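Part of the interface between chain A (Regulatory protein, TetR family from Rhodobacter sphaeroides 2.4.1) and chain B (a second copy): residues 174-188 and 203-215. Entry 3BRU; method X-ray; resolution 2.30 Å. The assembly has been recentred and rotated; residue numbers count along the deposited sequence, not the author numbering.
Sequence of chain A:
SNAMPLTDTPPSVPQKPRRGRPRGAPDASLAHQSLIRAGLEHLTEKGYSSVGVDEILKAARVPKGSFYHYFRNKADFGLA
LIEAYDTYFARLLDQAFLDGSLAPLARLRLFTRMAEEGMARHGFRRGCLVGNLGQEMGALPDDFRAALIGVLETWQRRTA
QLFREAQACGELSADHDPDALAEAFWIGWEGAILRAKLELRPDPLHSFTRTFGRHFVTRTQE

Chain A (174-188) ADHDPDALAEAFWIG
Chain B (203-215) DPLHSFTRTFGRH

The shortest direct polar contact between the stretches joins E183(A) to S207(B): OE1 of E183(A) lies 2.8 Å from OG of S207(B). The glutamate reaches out with chi1 and chi2 both t, while the serine has chi1 m. S207(B) OG also lies 3.0 Å from D203(B) O, one turn back, so its single proton has two possible acceptors. Nearby, a water donates to A180(A) O (2.7 Å from its oxygen) and to S207(B) O (2.9 Å), and sits 2.7 Å from T211(B) OG1, tying two helix backbones together through carbonyls already used within their helices.

Charge gathers toward the start of the chain A helix. R214(B), with chi1 to chi3 m, t, p, lays its guanidinium flat on the imidazole of H176(A) (chi1 m), centres 3.9 Å apart and planes at 18°; the flat cation thereby leaves its edge free for D175(A), whose OD1 forms a salt bridge to R214(B) NH2 at 3.4 Å. D177(A), chi1 t, serves twice: OD1 caps the helix by accepting from D179(A) N at 3.1 Å, and OD2 makes a long salt bridge, 3.7 Å, to R210(B) NH2. A180(A) CB covers one face of that guanidinium.

The E183(A)-S207(B) pair and the water join two alpha-helices, 178-188 of chain A, which D175(A), H176(A) and D177(A) precede, and one beginning at 203 in chain B; their N-to-C directions differ by 104° and their axes approach to 9.0 Å. In chain B, residues 213-215 form a 3-10 segment. The nearest CA atoms, A184(A) and F208(B), are 5.4 Å apart. Alanine suits this close crossing: A184(A) CB meets T211(B) CG2 at 3.6 Å, and L181(A) CD1 (t, p) reaches the same methyl at 3.7 Å. I187(A) (m, t) extends CD1 to 4.4 Å from P204(B) CB and 4.3 Å from F208(B) CB, its CD1 packing against both.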

# COMPACT_ATOMS: atom_id res chain seq x y z
N ALA A 174 -26.97 -3.74 -12.54
CA ALA A 174 -26.49 -4.19 -13.86
C ALA A 174 -25.51 -3.18 -14.46
O ALA A 174 -24.73 -3.50 -15.33
CB ALA A 174 -27.65 -4.41 -14.80
N ASP A 175 -25.58 -1.96 -13.95
CA ASP A 175 -24.70 -0.85 -14.29
C ASP A 175 -23.18 -1.09 -14.14
O ASP A 175 -22.39 -0.73 -15.02
CB ASP A 175 -25.10 0.30 -13.37
CG ASP A 175 -24.98 1.61 -14.03
OD1 ASP A 175 -25.51 2.58 -13.46
OD2 ASP A 175 -24.37 1.66 -15.11
N HIS A 176 -22.78 -1.68 -13.01
CA HIS A 176 -21.38 -1.88 -12.63
C HIS A 176 -20.62 -2.93 -13.43
O HIS A 176 -21.18 -3.97 -13.80
CB HIS A 176 -21.31 -2.24 -11.15
CG HIS A 176 -21.56 -1.08 -10.25
ND1 HIS A 176 -20.59 -0.13 -9.99
CD2 HIS A 176 -22.67 -0.68 -9.58
CE1 HIS A 176 -21.10 0.80 -9.20
NE2 HIS A 176 -22.36 0.49 -8.94
N ASP A 177 -19.33 -2.66 -13.70
CA ASP A 177 -18.44 -3.68 -14.26
C ASP A 177 -17.83 -4.52 -13.10
O ASP A 177 -17.11 -3.97 -12.26
CB ASP A 177 -17.35 -3.03 -15.15
CG ASP A 177 -16.33 -4.06 -15.71
OD1 ASP A 177 -16.51 -5.29 -15.54
OD2 ASP A 177 -15.31 -3.64 -16.33
N PRO A 178 -18.18 -5.83 -13.04
CA PRO A 178 -17.65 -6.68 -11.93
C PRO A 178 -16.13 -6.76 -11.89
O PRO A 178 -15.55 -6.79 -10.80
CB PRO A 178 -18.31 -8.05 -12.16
CG PRO A 178 -18.93 -8.02 -13.51
CD PRO A 178 -19.12 -6.57 -13.91
N ASP A 179 -15.46 -6.76 -13.04
CA ASP A 179 -13.99 -6.82 -13.05
C ASP A 179 -13.33 -5.54 -12.53
O ASP A 179 -12.31 -5.62 -11.81
CB ASP A 179 -13.47 -7.10 -14.45
CG ASP A 179 -13.81 -8.49 -14.91
OD1 ASP A 179 -13.42 -9.47 -14.21
OD2 ASP A 179 -14.46 -8.59 -15.99
N ALA A 180 -13.88 -4.38 -12.92
CA ALA A 180 -13.38 -3.06 -12.50
C ALA A 180 -13.59 -2.85 -11.00
O ALA A 180 -12.72 -2.36 -10.26
CB ALA A 180 -14.07 -1.92 -13.32
N LEU A 181 -14.75 -3.27 -10.55
CA LEU A 181 -15.06 -3.19 -9.13
C LEU A 181 -14.16 -4.14 -8.29
O LEU A 181 -13.64 -3.74 -7.23
CB LEU A 181 -16.54 -3.46 -8.93
CG LEU A 181 -17.12 -2.81 -7.69
CD1 LEU A 181 -16.97 -1.31 -7.75
CD2 LEU A 181 -18.57 -3.25 -7.55
N ALA A 182 -13.92 -5.34 -8.80
CA ALA A 182 -13.02 -6.29 -8.13
C ALA A 182 -11.60 -5.72 -8.02
O ALA A 182 -10.95 -5.92 -7.00
CB ALA A 182 -13.00 -7.64 -8.86
N GLU A 183 -11.14 -5.03 -9.07
CA GLU A 183 -9.85 -4.45 -9.07
C GLU A 183 -9.83 -3.28 -8.10
O GLU A 183 -8.89 -3.14 -7.32
CB GLU A 183 -9.40 -4.01 -10.47
CG GLU A 183 -7.95 -3.52 -10.45
CD GLU A 183 -7.43 -3.04 -11.79
OE1 GLU A 183 -8.25 -2.88 -12.72
OE2 GLU A 183 -6.21 -2.79 -11.90
N ALA A 184 -10.85 -2.42 -8.16
CA ALA A 184 -10.90 -1.32 -7.20
C ALA A 184 -10.97 -1.83 -5.75
O ALA A 184 -10.28 -1.27 -4.91
CB ALA A 184 -12.03 -0.37 -7.50
N PHE A 185 -11.76 -2.88 -5.46
CA PHE A 185 -11.74 -3.51 -4.12
C PHE A 185 -10.32 -3.89 -3.64
O PHE A 185 -9.93 -3.53 -2.53
CB PHE A 185 -12.65 -4.75 -3.98
CG PHE A 185 -12.64 -5.36 -2.59
CD1 PHE A 185 -13.48 -4.87 -1.60
CD2 PHE A 185 -11.72 -6.34 -2.24
CE1 PHE A 185 -13.45 -5.39 -0.29
CE2 PHE A 185 -11.67 -6.86 -0.93
CZ PHE A 185 -12.54 -6.38 0.05
N TRP A 186 -9.56 -4.62 -4.45
CA TRP A 186 -8.22 -5.08 -4.04
C TRP A 186 -7.17 -3.96 -3.95
O TRP A 186 -6.29 -4.00 -3.04
CB TRP A 186 -7.75 -6.31 -4.86
CG TRP A 186 -8.50 -7.53 -4.37
CD1 TRP A 186 -9.60 -8.09 -4.93
CD2 TRP A 186 -8.26 -8.25 -3.14
NE1 TRP A 186 -10.07 -9.13 -4.14
CE2 TRP A 186 -9.27 -9.25 -3.04
CE3 TRP A 186 -7.29 -8.15 -2.12
CZ2 TRP A 186 -9.31 -10.17 -1.98
CZ3 TRP A 186 -7.35 -9.05 -1.05
CH2 TRP A 186 -8.35 -10.04 -0.99
N ILE A 187 -7.26 -2.97 -4.84
CA ILE A 187 -6.46 -1.73 -4.71
C ILE A 187 -6.74 -1.07 -3.34
O ILE A 187 -5.83 -0.77 -2.58
CB ILE A 187 -6.77 -0.68 -5.84
CG1 ILE A 187 -6.27 -1.11 -7.23
CG2 ILE A 187 -6.28 0.73 -5.42
CD1 ILE A 187 -6.78 -0.22 -8.38
N GLY A 188 -8.01 -0.87 -3.02
CA GLY A 188 -8.37 -0.16 -1.80
C GLY A 188 -8.12 -0.93 -0.53
O GLY A 188 -7.66 -0.35 0.48
N ASP B 203 -2.39 2.01 -15.48
CA ASP B 203 -3.70 1.32 -15.37
C ASP B 203 -4.32 1.21 -13.95
O ASP B 203 -5.51 1.47 -13.79
CB ASP B 203 -3.63 -0.04 -16.05
CG ASP B 203 -3.09 0.07 -17.49
OD1 ASP B 203 -3.88 -0.22 -18.41
OD2 ASP B 203 -1.91 0.50 -17.72
N PRO B 204 -3.53 0.83 -12.92
CA PRO B 204 -4.16 0.90 -11.58
C PRO B 204 -4.64 2.29 -11.13
O PRO B 204 -5.65 2.39 -10.43
CB PRO B 204 -3.08 0.35 -10.64
CG PRO B 204 -2.15 -0.44 -11.55
CD PRO B 204 -2.17 0.27 -12.86
N LEU B 205 -3.97 3.37 -11.51
CA LEU B 205 -4.46 4.73 -11.20
C LEU B 205 -5.84 4.96 -11.85
O LEU B 205 -6.74 5.51 -11.23
CB LEU B 205 -3.45 5.81 -11.65
CG LEU B 205 -2.00 5.60 -11.20
CD1 LEU B 205 -1.01 6.64 -11.79
CD2 LEU B 205 -1.86 5.53 -9.67
N HIS B 206 -6.00 4.50 -13.08
CA HIS B 206 -7.21 4.69 -13.87
C HIS B 206 -8.36 3.88 -13.25
O HIS B 206 -9.46 4.38 -13.12
CB HIS B 206 -6.98 4.29 -15.32
CG HIS B 206 -5.94 5.12 -16.04
ND1 HIS B 206 -5.26 4.66 -17.15
CD2 HIS B 206 -5.48 6.38 -15.81
CE1 HIS B 206 -4.43 5.60 -17.58
NE2 HIS B 206 -4.55 6.66 -16.79
N SER B 207 -8.10 2.63 -12.86
CA SER B 207 -9.12 1.80 -12.23
C SER B 207 -9.61 2.48 -10.98
O SER B 207 -10.80 2.65 -10.82
CB SER B 207 -8.61 0.42 -11.82
OG SER B 207 -7.79 -0.14 -12.81
N PHE B 208 -8.68 2.84 -10.09
CA PHE B 208 -9.06 3.51 -8.85
C PHE B 208 -9.93 4.74 -9.11
O PHE B 208 -11.02 4.84 -8.56
CB PHE B 208 -7.87 3.96 -8.01
CG PHE B 208 -8.27 4.87 -6.86
CD1 PHE B 208 -8.99 4.36 -5.76
CD2 PHE B 208 -7.96 6.23 -6.88
CE1 PHE B 208 -9.39 5.20 -4.70
CE2 PHE B 208 -8.32 7.07 -5.84
CZ PHE B 208 -9.05 6.55 -4.74
N THR B 209 -9.42 5.67 -9.92
CA THR B 209 -10.13 6.92 -10.13
C THR B 209 -11.45 6.77 -10.90
O THR B 209 -12.40 7.49 -10.63
CB THR B 209 -9.22 8.02 -10.76
OG1 THR B 209 -8.93 7.71 -12.13
CG2 THR B 209 -7.94 8.25 -9.91
N ARG B 210 -11.53 5.82 -11.83
CA ARG B 210 -12.77 5.63 -12.54
C ARG B 210 -13.88 5.10 -11.61
O ARG B 210 -15.02 5.58 -11.67
CB ARG B 210 -12.56 4.82 -13.84
CG ARG B 210 -13.44 3.55 -13.97
CD ARG B 210 -13.40 3.01 -15.42
NE ARG B 210 -14.50 2.07 -15.73
CZ ARG B 210 -14.35 0.86 -16.30
NH1 ARG B 210 -13.13 0.41 -16.63
NH2 ARG B 210 -15.41 0.08 -16.56
N THR B 211 -13.55 4.17 -10.74
CA THR B 211 -14.53 3.62 -9.79
C THR B 211 -14.83 4.58 -8.62
O THR B 211 -15.99 4.74 -8.25
CB THR B 211 -14.05 2.26 -9.28
OG1 THR B 211 -14.13 1.32 -10.36
CG2 THR B 211 -14.90 1.75 -8.16
N PHE B 212 -13.81 5.19 -8.04
CA PHE B 212 -14.04 6.14 -6.98
C PHE B 212 -14.90 7.30 -7.48
O PHE B 212 -15.65 7.93 -6.72
CB PHE B 212 -12.72 6.70 -6.43
CG PHE B 212 -12.88 7.42 -5.11
CD1 PHE B 212 -12.84 6.71 -3.90
CD2 PHE B 212 -13.06 8.79 -5.06
CE1 PHE B 212 -12.98 7.35 -2.69
CE2 PHE B 212 -13.23 9.46 -3.83
CZ PHE B 212 -13.19 8.74 -2.64
N GLY B 213 -14.75 7.61 -8.76
CA GLY B 213 -15.47 8.74 -9.34
C GLY B 213 -16.97 8.57 -9.29
O GLY B 213 -17.70 9.51 -9.48
N ARG B 214 -17.42 7.35 -9.01
CA ARG B 214 -18.84 7.08 -9.03
C ARG B 214 -19.54 7.46 -7.73
O ARG B 214 -20.75 7.46 -7.68
CB ARG B 214 -19.09 5.62 -9.39
CG ARG B 214 -18.74 5.34 -10.82
CD ARG B 214 -19.05 3.93 -11.21
NE ARG B 214 -20.50 3.71 -11.24
CZ ARG B 214 -21.11 2.86 -12.06
NH1 ARG B 214 -20.40 2.17 -12.94
NH2 ARG B 214 -22.42 2.70 -12.00
N HIS B 215 -18.77 7.83 -6.70
CA HIS B 215 -19.31 8.52 -5.51
C HIS B 215 -19.89 9.91 -5.77
O HIS B 215 -20.64 10.41 -4.94
CB HIS B 215 -18.24 8.63 -4.43
CG HIS B 215 -17.76 7.30 -3.93
ND1 HIS B 215 -18.62 6.31 -3.49
CD2 HIS B 215 -16.51 6.79 -3.80
CE1 HIS B 215 -17.92 5.26 -3.10
NE2 HIS B 215 -16.64 5.53 -3.29
O HOH W 1 -11.90 0.03 -11.32